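Local coordinates for betaine aldehyde dehydrogenase (Staphylococcus aureus subsp. aureus COL, PDB 4QTO), which probably oxidises betaine aldehyde to glycine betaine with NAD as the electron acceptor, at residues T261-M266 with Y483-I488; S188-P193 with S254-I259. All blocks are in the same frame, centred on the assembly; numbering follows the deposited sequence. Where two conformers were deposited one is given.

Contact 1 of 2, residues T261-M266 with Y483-I488; sequences TGKHIM and YKQSGI. With NA (sodium ion), chain E.
K263 and M266 reach across to Q485 and I488, a contact of helix 259-269 with the 3-10 turn and short strand of 483-488 in the Rossmann-like domain of an aldehyde dehydrogenase. It is small, 128 Å² in all, and is made by side-chain ends. The backbones stay well apart, with the CA atoms of K263 and Q485 9.5 Å from each other. Two separate touches carry it, one polar and one apolar. In the polar one, K263 NZ gives a hydrogen bond to Q485 OE1 at 3.0 Å. The lysine is stretched out to its full length. Its ammonium meets the amide oxygen at a C=O...N angle of 147° and is tilted 20° from the carbonyl plane. The stronger partner of K263 NZ is N271 O of the second subunit, and E260 OE2 makes only a long, weak ion pair with it. In the apolar touch, M266 SD lies 3.7 Å from I488 CD1, and M266 CE is about as near to the same methyl. M266 has CG anti to the backbone N (chi1 -178°) and an extended chain, which carries the thioether to the isoleucine, and the two side chains cross at about a right angle. Beside I488 is a sodium ion, bound by K484 O and G487 O at 2.3 Å each, by two waters, and by V273 O of the second subunit. The metal thus joins this turn to the neighbouring chain. Strand 487-488 pairs antiparallel with strand 275-279 through I488 and L278, while helix 259-269 packs on strand 252-256.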
# COMPACT_ATOMS: atom_id res chain seq x y z
N THR A 261 -33.58 10.76 6.89
CA THR A 261 -32.87 12.01 6.64
C THR A 261 -31.69 11.75 5.72
O THR A 261 -31.43 12.54 4.80
CB THR A 261 -32.39 12.63 7.97
OG1 THR A 261 -33.57 12.95 8.73
CG2 THR A 261 -31.61 13.90 7.73
N GLY A 262 -30.95 10.66 5.95
CA GLY A 262 -29.83 10.33 5.09
C GLY A 262 -30.22 10.16 3.62
O GLY A 262 -29.48 10.60 2.72
N LYS A 263 -31.33 9.48 3.38
CA LYS A 263 -31.79 9.28 1.99
C LYS A 263 -32.11 10.63 1.34
O LYS A 263 -31.77 10.86 0.17
CB LYS A 263 -32.99 8.36 1.94
CG LYS A 263 -32.66 6.94 2.33
CD LYS A 263 -33.88 6.07 2.30
CE LYS A 263 -33.47 4.63 2.56
NZ LYS A 263 -34.64 3.74 2.62
N HIS A 264 -32.74 11.52 2.10
CA HIS A 264 -33.08 12.88 1.63
C HIS A 264 -31.82 13.66 1.29
O HIS A 264 -31.75 14.32 0.25
CB HIS A 264 -33.91 13.60 2.68
CG HIS A 264 -34.25 15.01 2.34
ND1 HIS A 264 -35.33 15.35 1.54
CD2 HIS A 264 -33.69 16.18 2.72
CE1 HIS A 264 -35.39 16.67 1.42
NE2 HIS A 264 -34.39 17.20 2.11
N ILE A 265 -30.83 13.57 2.17
CA ILE A 265 -29.52 14.21 1.94
C ILE A 265 -28.86 13.72 0.67
O ILE A 265 -28.36 14.51 -0.13
CB ILE A 265 -28.63 14.00 3.16
CG1 ILE A 265 -29.16 14.91 4.27
CG2 ILE A 265 -27.15 14.27 2.85
CD1 ILE A 265 -28.44 14.78 5.59
N MET A 266 -28.88 12.42 0.45
CA MET A 266 -28.29 11.85 -0.75
C MET A 266 -29.01 12.32 -2.02
O MET A 266 -28.37 12.63 -3.04
CB MET A 266 -28.28 10.34 -0.66
CG MET A 266 -27.64 9.67 -1.85
SD MET A 266 -27.36 7.92 -1.58
CE MET A 266 -26.85 7.39 -3.21
N TYR A 483 -22.59 -1.93 5.33
CA TYR A 483 -23.11 -2.53 4.10
C TYR A 483 -24.57 -2.11 3.97
O TYR A 483 -25.22 -1.68 4.95
CB TYR A 483 -23.06 -4.07 4.18
CG TYR A 483 -21.75 -4.83 4.10
CD1 TYR A 483 -20.62 -4.46 4.83
CD2 TYR A 483 -21.65 -5.98 3.30
CE1 TYR A 483 -19.44 -5.20 4.79
CE2 TYR A 483 -20.48 -6.73 3.26
CZ TYR A 483 -19.38 -6.33 4.02
OH TYR A 483 -18.20 -7.07 4.02
N LYS A 484 -25.12 -2.26 2.77
CA LYS A 484 -26.55 -2.12 2.57
C LYS A 484 -27.08 -0.77 3.05
O LYS A 484 -26.48 0.26 2.73
CB LYS A 484 -27.25 -3.36 3.17
CG LYS A 484 -26.81 -4.69 2.51
CD LYS A 484 -26.96 -5.92 3.42
CE LYS A 484 -28.38 -6.10 3.91
NZ LYS A 484 -28.48 -7.27 4.85
N GLN A 485 -28.21 -0.73 3.78
CA GLN A 485 -28.81 0.54 4.12
C GLN A 485 -28.18 1.20 5.35
O GLN A 485 -28.64 2.25 5.79
CB GLN A 485 -30.32 0.49 4.22
CG GLN A 485 -30.99 -0.06 2.95
CD GLN A 485 -32.45 0.33 2.81
OE1 GLN A 485 -32.83 1.42 3.17
NE2 GLN A 485 -33.24 -0.56 2.29
N SER A 486 -27.11 0.61 5.88
CA SER A 486 -26.41 1.22 7.00
C SER A 486 -25.52 2.38 6.58
O SER A 486 -25.02 3.11 7.43
CB SER A 486 -25.66 0.21 7.83
OG SER A 486 -26.58 -0.54 8.63
N GLY A 487 -25.27 2.54 5.28
CA GLY A 487 -24.46 3.66 4.83
C GLY A 487 -23.79 3.53 3.50
O GLY A 487 -24.05 2.61 2.73
N ILE A 488 -22.95 4.53 3.22
CA ILE A 488 -22.07 4.58 2.06
C ILE A 488 -20.74 5.10 2.60
O ILE A 488 -20.68 6.14 3.27
CB ILE A 488 -22.60 5.50 0.95
CG1 ILE A 488 -23.86 4.87 0.33
CG2 ILE A 488 -21.55 5.76 -0.13
CD1 ILE A 488 -24.56 5.73 -0.68
NA NA E . -25.02 1.17 1.18
O HOH W 1 -25.15 -0.46 -0.63
O HOH W 2 -22.81 0.25 1.63

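Contact 2 of 2, residues S188-P193 with S254-I259; sequences SWKIAP and SFTGGI
K190 of helix 183-197 extends its side chain to strand 252-256, where K190 NZ is held by two hydroxyls and a carboxylate. This is helix-on-sheet packing in the Rossmann-like domain of the aldehyde dehydrogenase fold. The helix and strand segments run nearly antiparallel, at 162°, with axes 10.3 Å apart. That gap is bridged by K190, the one residue of 188-193 that makes the contact. K190 NZ donates to S254 OG and to T256 OG1. S254 and T256 stand two apart on the strand, and both send CB toward the helix, while F255 between them points to the other face of the sheet. The salt bridge from K190 NZ to E491 OE2 is its strongest polar link, so K190 NZ is gripped by three partners in a buried setting. The aliphatic part of K190 also lies near the strand, with CD 3.7 Å from S254 OG. Further out, the strand is fixed on both edges by backbone hydrogen bonds, S254 and T256 to strand 162-177 and F255 to strand 275-279. On the helix, W189 makes an edge-to-face stack with W480 and packs on E491, and S188 and A192 pack on helix 126-146. The side chain of T256 is about 6 Å from a bound di(hydroxyethyl)ether, which lies in the active site, so the contact lies close to that site. K190 is extended as far as CE and then turns at chi4 (-61°), which leaves NZ 2.9 Å from S254 OG and also 2.9 Å from T256 OG1.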
# COMPACT_ATOMS: atom_id res chain seq x y z
N SER A 188 -15.37 14.33 15.85
CA SER A 188 -13.93 14.06 15.70
C SER A 188 -13.64 13.17 14.49
O SER A 188 -12.64 13.32 13.80
CB SER A 188 -13.29 13.46 16.95
OG SER A 188 -13.64 12.09 17.19
N TRP A 189 -14.53 12.21 14.24
CA TRP A 189 -14.34 11.29 13.10
C TRP A 189 -14.35 11.99 11.74
O TRP A 189 -13.76 11.50 10.78
CB TRP A 189 -15.44 10.22 13.11
CG TRP A 189 -15.37 9.19 14.21
CD1 TRP A 189 -14.68 9.25 15.38
CD2 TRP A 189 -16.16 7.99 14.28
NE1 TRP A 189 -14.94 8.13 16.14
CE2 TRP A 189 -15.83 7.34 15.47
CE3 TRP A 189 -17.08 7.39 13.41
CZ2 TRP A 189 -16.42 6.13 15.84
CZ3 TRP A 189 -17.64 6.16 13.78
CH2 TRP A 189 -17.30 5.57 14.97
N LYS A 190 -15.05 13.11 11.68
CA LYS A 190 -15.15 13.92 10.49
C LYS A 190 -14.11 15.05 10.43
O LYS A 190 -13.44 15.24 9.40
CB LYS A 190 -16.59 14.49 10.36
CG LYS A 190 -17.69 13.42 10.39
CD LYS A 190 -19.04 14.02 10.08
CE LYS A 190 -20.20 13.07 10.27
NZ LYS A 190 -20.13 11.88 9.41
N ILE A 191 -13.93 15.77 11.54
CA ILE A 191 -13.02 16.90 11.56
C ILE A 191 -11.59 16.45 11.37
O ILE A 191 -10.83 17.07 10.60
CB ILE A 191 -13.10 17.65 12.90
CG1 ILE A 191 -14.46 18.36 13.02
CG2 ILE A 191 -12.01 18.67 13.03
CD1 ILE A 191 -14.76 18.79 14.43
N ALA A 192 -11.19 15.39 12.06
CA ALA A 192 -9.77 15.01 12.05
C ALA A 192 -9.23 14.74 10.65
O ALA A 192 -8.19 15.31 10.27
CB ALA A 192 -9.51 13.86 12.99
N PRO A 193 -9.89 13.88 9.85
CA PRO A 193 -9.35 13.68 8.50
C PRO A 193 -9.51 14.88 7.59
O PRO A 193 -8.68 15.11 6.74
CB PRO A 193 -10.15 12.47 7.98
CG PRO A 193 -11.43 12.50 8.77
CD PRO A 193 -10.98 12.93 10.14
N SER A 254 -20.94 14.68 4.31
CA SER A 254 -20.72 13.57 5.25
C SER A 254 -21.80 13.67 6.35
O SER A 254 -21.76 14.61 7.14
CB SER A 254 -19.33 13.60 5.86
OG SER A 254 -19.17 12.50 6.76
N PHE A 255 -22.69 12.70 6.41
CA PHE A 255 -23.84 12.73 7.34
C PHE A 255 -23.92 11.45 8.16
O PHE A 255 -23.77 10.36 7.61
CB PHE A 255 -25.12 12.89 6.53
CG PHE A 255 -26.37 12.68 7.33
CD1 PHE A 255 -26.95 13.73 8.04
CD2 PHE A 255 -26.97 11.44 7.39
CE1 PHE A 255 -28.09 13.53 8.78
CE2 PHE A 255 -28.13 11.24 8.11
CZ PHE A 255 -28.69 12.29 8.81
N THR A 256 -24.11 11.62 9.46
CA THR A 256 -24.32 10.52 10.37
C THR A 256 -25.65 10.83 11.07
O THR A 256 -25.79 11.91 11.65
CB THR A 256 -23.17 10.38 11.37
OG1 THR A 256 -21.97 10.06 10.64
CG2 THR A 256 -23.46 9.25 12.35
N GLY A 257 -26.60 9.93 10.96
CA GLY A 257 -27.94 10.14 11.52
C GLY A 257 -28.94 9.12 11.06
O GLY A 257 -28.58 8.02 10.72
N GLY A 258 -30.21 9.52 11.07
CA GLY A 258 -31.29 8.58 10.72
C GLY A 258 -31.38 8.28 9.25
O GLY A 258 -31.03 9.13 8.40
N ILE A 259 -31.89 7.10 8.95
CA ILE A 259 -32.01 6.63 7.57
C ILE A 259 -32.85 7.54 6.67
O ILE A 259 -32.45 7.83 5.55
CB ILE A 259 -32.44 5.15 7.51
CG1 ILE A 259 -32.38 4.63 6.10
CG2 ILE A 259 -33.83 4.94 8.12
CD1 ILE A 259 -32.54 3.13 5.98

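In the fold
Both contacts meet the same mixed sheet, on strands 252-256 and 487-488, with strand 275-279 between them. Contact 2 is wholly buried, about 6 Å from the chain centre to its own centre. Contact 1 is farther out, about 13 Å, mostly buried, and borders the second subunit. The chemistry follows: contact 2 satisfies its lysine within one chain, whereas contact 1 shares its lysine and its sodium ion with another. Helix 259-269 directly follows strand 252-256, and the two contacts touch. The ring of F255 packs against T261 CG2 and G262 CA, and I259 CD1 lies 3.3 Å from Q485 OE1.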